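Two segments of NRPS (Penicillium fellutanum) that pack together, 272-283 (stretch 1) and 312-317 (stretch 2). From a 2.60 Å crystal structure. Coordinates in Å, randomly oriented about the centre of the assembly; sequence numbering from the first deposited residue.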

ATOM      1  N   PHE A 272       9.018  -7.044  11.181  1.00 85.87           N
ATOM      2  CA  PHE A 272       7.617  -7.120  10.758  1.00 80.95           C
ATOM      3  C   PHE A 272       6.890  -5.842  11.150  1.00 80.04           C
ATOM      4  O   PHE A 272       6.466  -5.686  12.297  1.00 85.22           O
ATOM      5  CB  PHE A 272       6.920  -8.339  11.357  1.00 82.88           C
ATOM      6  CG  PHE A 272       7.416  -9.660  10.820  1.00 86.76           C
ATOM      7  CD1 PHE A 272       7.033 -10.098   9.548  1.00 82.53           C
ATOM      8  CD2 PHE A 272       8.224 -10.486  11.602  1.00 88.99           C
ATOM      9  CE1 PHE A 272       7.476 -11.303   9.055  1.00 81.37           C
ATOM     10  CE2 PHE A 272       8.662 -11.704  11.110  1.00 91.21           C
ATOM     11  CZ  PHE A 272       8.288 -12.104   9.824  1.00 90.76           C
ATOM     12  N   VAL A 273       6.685  -4.953  10.187  1.00 77.07           N
ATOM     13  CA  VAL A 273       5.950  -3.717  10.423  1.00 74.36           C
ATOM     14  C   VAL A 273       5.102  -3.371   9.183  1.00 75.42           C
ATOM     15  O   VAL A 273       5.487  -3.650   8.038  1.00 65.86           O
ATOM     16  CB  VAL A 273       6.941  -2.592  10.831  1.00 68.93           C
ATOM     17  CG1 VAL A 273       7.940  -2.351   9.734  1.00 68.28           C
ATOM     18  CG2 VAL A 273       6.237  -1.301  11.131  1.00 66.64           C
ATOM     19  N   ALA A 274       3.940  -2.761   9.432  1.00 64.46           N
ATOM     20  CA  ALA A 274       2.939  -2.508   8.401  1.00 71.35           C
ATOM     21  C   ALA A 274       2.137  -1.264   8.752  1.00 62.48           C
ATOM     22  O   ALA A 274       1.977  -0.918   9.922  1.00 62.60           O
ATOM     23  CB  ALA A 274       1.984  -3.690   8.207  1.00 63.54           C
ATOM     24  N   ALA A 275       1.693  -0.556   7.734  1.00 66.81           N
ATOM     25  CA  ALA A 275       0.822   0.543   8.054  1.00 75.15           C
ATOM     26  C   ALA A 275      -0.506  -0.042   8.506  1.00 72.74           C
ATOM     27  O   ALA A 275      -0.861  -1.169   8.148  1.00 69.03           O
ATOM     28  CB  ALA A 275       0.636   1.472   6.862  1.00 73.52           C
ATOM     29  N   VAL A 276      -1.106   0.662   9.463  1.00 69.76           N
ATOM     30  CA  VAL A 276      -2.346   0.226  10.156  1.00 79.00           C
ATOM     31  C   VAL A 276      -3.524   0.149   9.195  1.00 75.31           C
ATOM     32  O   VAL A 276      -4.204  -0.867   9.216  1.00 73.24           O
ATOM     33  CB  VAL A 276      -2.648   1.131  11.361  1.00 76.21           C
ATOM     34  CG1 VAL A 276      -1.701   0.839  12.501  1.00 70.29           C
ATOM     35  CG2 VAL A 276      -2.600   2.596  10.991  1.00 76.17           C
ATOM     36  N   ASP A 277      -3.679   1.124   8.307  1.00 71.60           N
ATOM     37  CA  ASP A 277      -4.850   1.123   7.393  1.00 72.36           C
ATOM     38  C   ASP A 277      -4.843  -0.120   6.503  1.00 64.68           C
ATOM     39  O   ASP A 277      -5.917  -0.630   6.226  1.00 66.21           O
ATOM     40  CB  ASP A 277      -5.032   2.455   6.663  1.00 78.32           C
ATOM     41  CG  ASP A 277      -3.873   2.860   5.773  1.00 73.52           C
ATOM     42  OD1 ASP A 277      -2.864   2.155   5.756  1.00 68.31           O
ATOM     43  OD2 ASP A 277      -4.000   3.884   5.105  1.00 74.58           O
ATOM     44  N   TRP A 278      -3.683  -0.559   6.038  1.00 68.71           N
ATOM     45  CA  TRP A 278      -3.653  -1.753   5.162  1.00 77.89           C
ATOM     46  C   TRP A 278      -4.160  -2.986   5.912  1.00 75.18           C
ATOM     47  O   TRP A 278      -4.916  -3.737   5.311  1.00 63.56           O
ATOM     48  CB  TRP A 278      -2.261  -1.984   4.565  1.00 88.59           C
ATOM     49  CG  TRP A 278      -1.694  -0.804   3.840  1.00107.05           C
ATOM     50  CD1 TRP A 278      -2.374   0.085   3.062  1.00111.88           C
ATOM     51  CD2 TRP A 278      -0.318  -0.385   3.813  1.00121.52           C
ATOM     52  NE1 TRP A 278      -1.524   1.033   2.566  1.00119.85           N
ATOM     53  CE2 TRP A 278      -0.254   0.771   3.008  1.00129.57           C
ATOM     54  CE3 TRP A 278       0.864  -0.863   4.388  1.00118.72           C
ATOM     55  CZ2 TRP A 278       0.942   1.452   2.777  1.00123.66           C
ATOM     56  CZ3 TRP A 278       2.045  -0.195   4.148  1.00119.81           C
ATOM     57  CH2 TRP A 278       2.083   0.951   3.357  1.00118.17           C
ATOM     58  N   VAL A 279      -3.792  -3.164   7.182  1.00 71.81           N
ATOM     59  CA  VAL A 279      -4.198  -4.370   7.879  1.00 78.93           C
ATOM     60  C   VAL A 279      -5.636  -4.218   8.362  1.00 74.54           C
ATOM     61  O   VAL A 279      -6.431  -5.165   8.298  1.00 65.05           O
ATOM     62  CB  VAL A 279      -3.203  -4.653   9.015  1.00 88.37           C
ATOM     63  CG1 VAL A 279      -1.857  -5.056   8.452  1.00 90.58           C
ATOM     64  CG2 VAL A 279      -3.004  -3.416   9.823  1.00 89.67           C
ATOM     65  N   ALA A 280      -5.993  -3.009   8.789  1.00 65.99           N
ATOM     66  CA  ALA A 280      -7.377  -2.647   9.016  1.00 67.30           C
ATOM     67  C   ALA A 280      -8.242  -3.003   7.811  1.00 73.50           C
ATOM     68  O   ALA A 280      -9.223  -3.746   7.936  1.00 65.86           O
ATOM     69  CB  ALA A 280      -7.463  -1.149   9.321  1.00 66.24           C
ATOM     70  N   SER A 281      -7.904  -2.439   6.640  1.00 77.19           N
ATOM     71  CA  SER A 281      -8.635  -2.712   5.404  1.00 74.08           C
ATOM     72  C   SER A 281      -8.737  -4.210   5.162  1.00 76.65           C
ATOM     73  O   SER A 281      -9.800  -4.733   4.793  1.00 75.77           O
ATOM     74  CB  SER A 281      -7.941  -2.023   4.208  1.00 69.73           C
ATOM     75  OG  SER A 281      -8.608  -2.230   2.948  1.00 66.25           O
ATOM     76  N   LEU A 282      -7.627  -4.920   5.371  1.00 66.03           N
ATOM     77  CA  LEU A 282      -7.615  -6.358   5.151  1.00 71.47           C
ATOM     78  C   LEU A 282      -8.473  -7.110   6.168  1.00 75.33           C
ATOM     79  O   LEU A 282      -8.884  -8.228   5.885  1.00 70.43           O
ATOM     80  CB  LEU A 282      -6.173  -6.883   5.172  1.00 69.66           C
ATOM     81  CG  LEU A 282      -5.974  -8.395   4.998  1.00 80.18           C
ATOM     82  CD1 LEU A 282      -6.664  -8.844   3.717  1.00 90.47           C
ATOM     83  CD2 LEU A 282      -4.518  -8.793   4.943  1.00 79.58           C
ATOM     84  N   ILE A 283      -8.736  -6.537   7.344  1.00 73.82           N
ATOM     85  CA  ILE A 283      -9.573  -7.227   8.317  1.00 80.56           C
ATOM     86  C   ILE A 283     -11.036  -7.096   7.937  1.00 83.30           C
ATOM     87  O   ILE A 283     -11.794  -8.071   8.007  1.00 79.71           O
ATOM     88  CB  ILE A 283      -9.301  -6.711   9.747  1.00 81.13           C
ATOM     89  CG1 ILE A 283      -7.939  -7.217  10.272  1.00 78.40           C
ATOM     90  CG2 ILE A 283     -10.419  -7.134  10.675  1.00 85.41           C
ATOM     91  CD1 ILE A 283      -7.342  -6.383  11.389  1.00 67.63           C
ATOM     92  N   SER A 312      -1.121 -14.367   7.681  1.00113.60           N
ATOM     93  CA  SER A 312      -0.014 -13.699   8.340  1.00117.67           C
ATOM     94  C   SER A 312       0.398 -12.460   7.543  1.00104.45           C
ATOM     95  O   SER A 312       0.294 -12.421   6.317  1.00105.68           O
ATOM     96  CB  SER A 312       1.166 -14.655   8.501  1.00125.10           C
ATOM     97  OG  SER A 312       0.844 -15.730   9.371  1.00126.52           O
ATOM     98  N   ILE A 313       0.840 -11.443   8.263  1.00 93.98           N
ATOM     99  CA  ILE A 313       1.279 -10.189   7.675  1.00 83.10           C
ATOM    100  C   ILE A 313       2.806 -10.192   7.685  1.00 81.22           C
ATOM    101  O   ILE A 313       3.445  -9.768   8.658  1.00 74.78           O
ATOM    102  CB  ILE A 313       0.720  -9.000   8.452  1.00 77.89           C
ATOM    103  CG1 ILE A 313      -0.765  -9.196   8.680  1.00 71.98           C
ATOM    104  CG2 ILE A 313       0.927  -7.702   7.657  1.00 74.44           C
ATOM    105  CD1 ILE A 313      -1.549  -9.154   7.419  1.00 69.97           C
ATOM    106  N   GLY A 314       3.411 -10.688   6.609  1.00 85.39           N
ATOM    107  CA  GLY A 314       4.853 -10.624   6.447  1.00 84.13           C
ATOM    108  C   GLY A 314       5.429  -9.247   6.163  1.00 79.93           C
ATOM    109  O   GLY A 314       6.653  -9.141   6.043  1.00 71.77           O
ATOM    110  N   ASP A 315       4.597  -8.194   6.086  1.00 77.14           N
ATOM    111  CA  ASP A 315       5.066  -6.879   5.649  1.00 83.49           C
ATOM    112  C   ASP A 315       6.223  -6.367   6.514  1.00 88.98           C
ATOM    113  O   ASP A 315       6.211  -6.482   7.743  1.00 86.62           O
ATOM    114  CB  ASP A 315       3.938  -5.823   5.679  1.00 83.25           C
ATOM    115  CG  ASP A 315       2.823  -6.053   4.634  1.00 80.46           C
ATOM    116  OD1 ASP A 315       2.917  -7.009   3.830  1.00 85.33           O
ATOM    117  OD2 ASP A 315       1.926  -5.166   4.548  1.00 64.88           O
ATOM    118  N   GLY A 316       7.215  -5.762   5.872  1.00 93.86           N
ATOM    119  CA  GLY A 316       8.251  -5.147   6.697  1.00 92.91           C
ATOM    120  C   GLY A 316       9.521  -4.831   5.915  1.00 93.15           C
ATOM    121  O   GLY A 316       9.495  -4.672   4.696  1.00 93.56           O
ATOM    122  N   LEU A 317      10.627  -4.766   6.657  1.00 94.75           N
ATOM    123  CA  LEU A 317      11.862  -4.149   6.196  1.00 92.86           C
ATOM    124  C   LEU A 317      13.072  -4.912   6.714  1.00102.32           C
ATOM    125  O   LEU A 317      13.013  -5.577   7.752  1.00103.97           O
ATOM    126  CB  LEU A 317      11.957  -2.706   6.690  1.00 85.88           C
ATOM    127  CG  LEU A 317      10.955  -1.679   6.184  1.00 80.83           C
ATOM    128  CD1 LEU A 317      11.023  -0.397   7.012  1.00 78.32           C
ATOM    129  CD2 LEU A 317      11.200  -1.372   4.699  1.00 82.13           C
TER

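A strand that runs straight into a helix offers two kinds of surface to a neighbouring segment, side chains from the helix, and both backbone and side chains from the strand, and this contact within the NRPS chain uses both. Its apolar centre is Ile 313. The CA-to-CB bond of this residue points sideways, yet the end of the side chain comes nearer to the first stretch and meets three residues there. CG2 of Ile 313 lies 3.9 Å from CG1 of Val 279 and 4.2 Å from CB of Ala 274, while CD1 of Ile 313 lies 3.9 Å from CD2 of Leu 282. One branched side chain thus bridges strand and helix, touching Ala 274 in the strand and two helical residues three positions apart, which a helix places on the same side.

Beside this cluster, CB of Ala 274 approaches CB of Asp 315 at 3.8 Å, so the small alanine side chain touches both Ile 313 and Asp 315. The end of the Phe 272 side chain also comes near the loop, its CD1 standing 3.7 Å from O of Ile 313 and from O of Gly 314, in an oblique approach.

At the polar edge the main chains meet. Phe 272 and Gly 316 form an antiparallel, non-hydrogen-bonded pair, with their CA atoms 4.6 Å apart. N of Val 273 donates to O of Asp 315 at 2.9 Å, but the angle of 127° at the hydrogen makes the bond weak. Two CA-H...O contacts supplement it: CA of Phe 272 to O of Asp 315, and CA of Gly 316 to O of Val 273, each 3.4 Å. Glycine suits this close approach, because a CB on Gly 316 would sit 3.2 Å from both N of Val 273 and CA of Phe 272; its backbone angles alone also call for glycine.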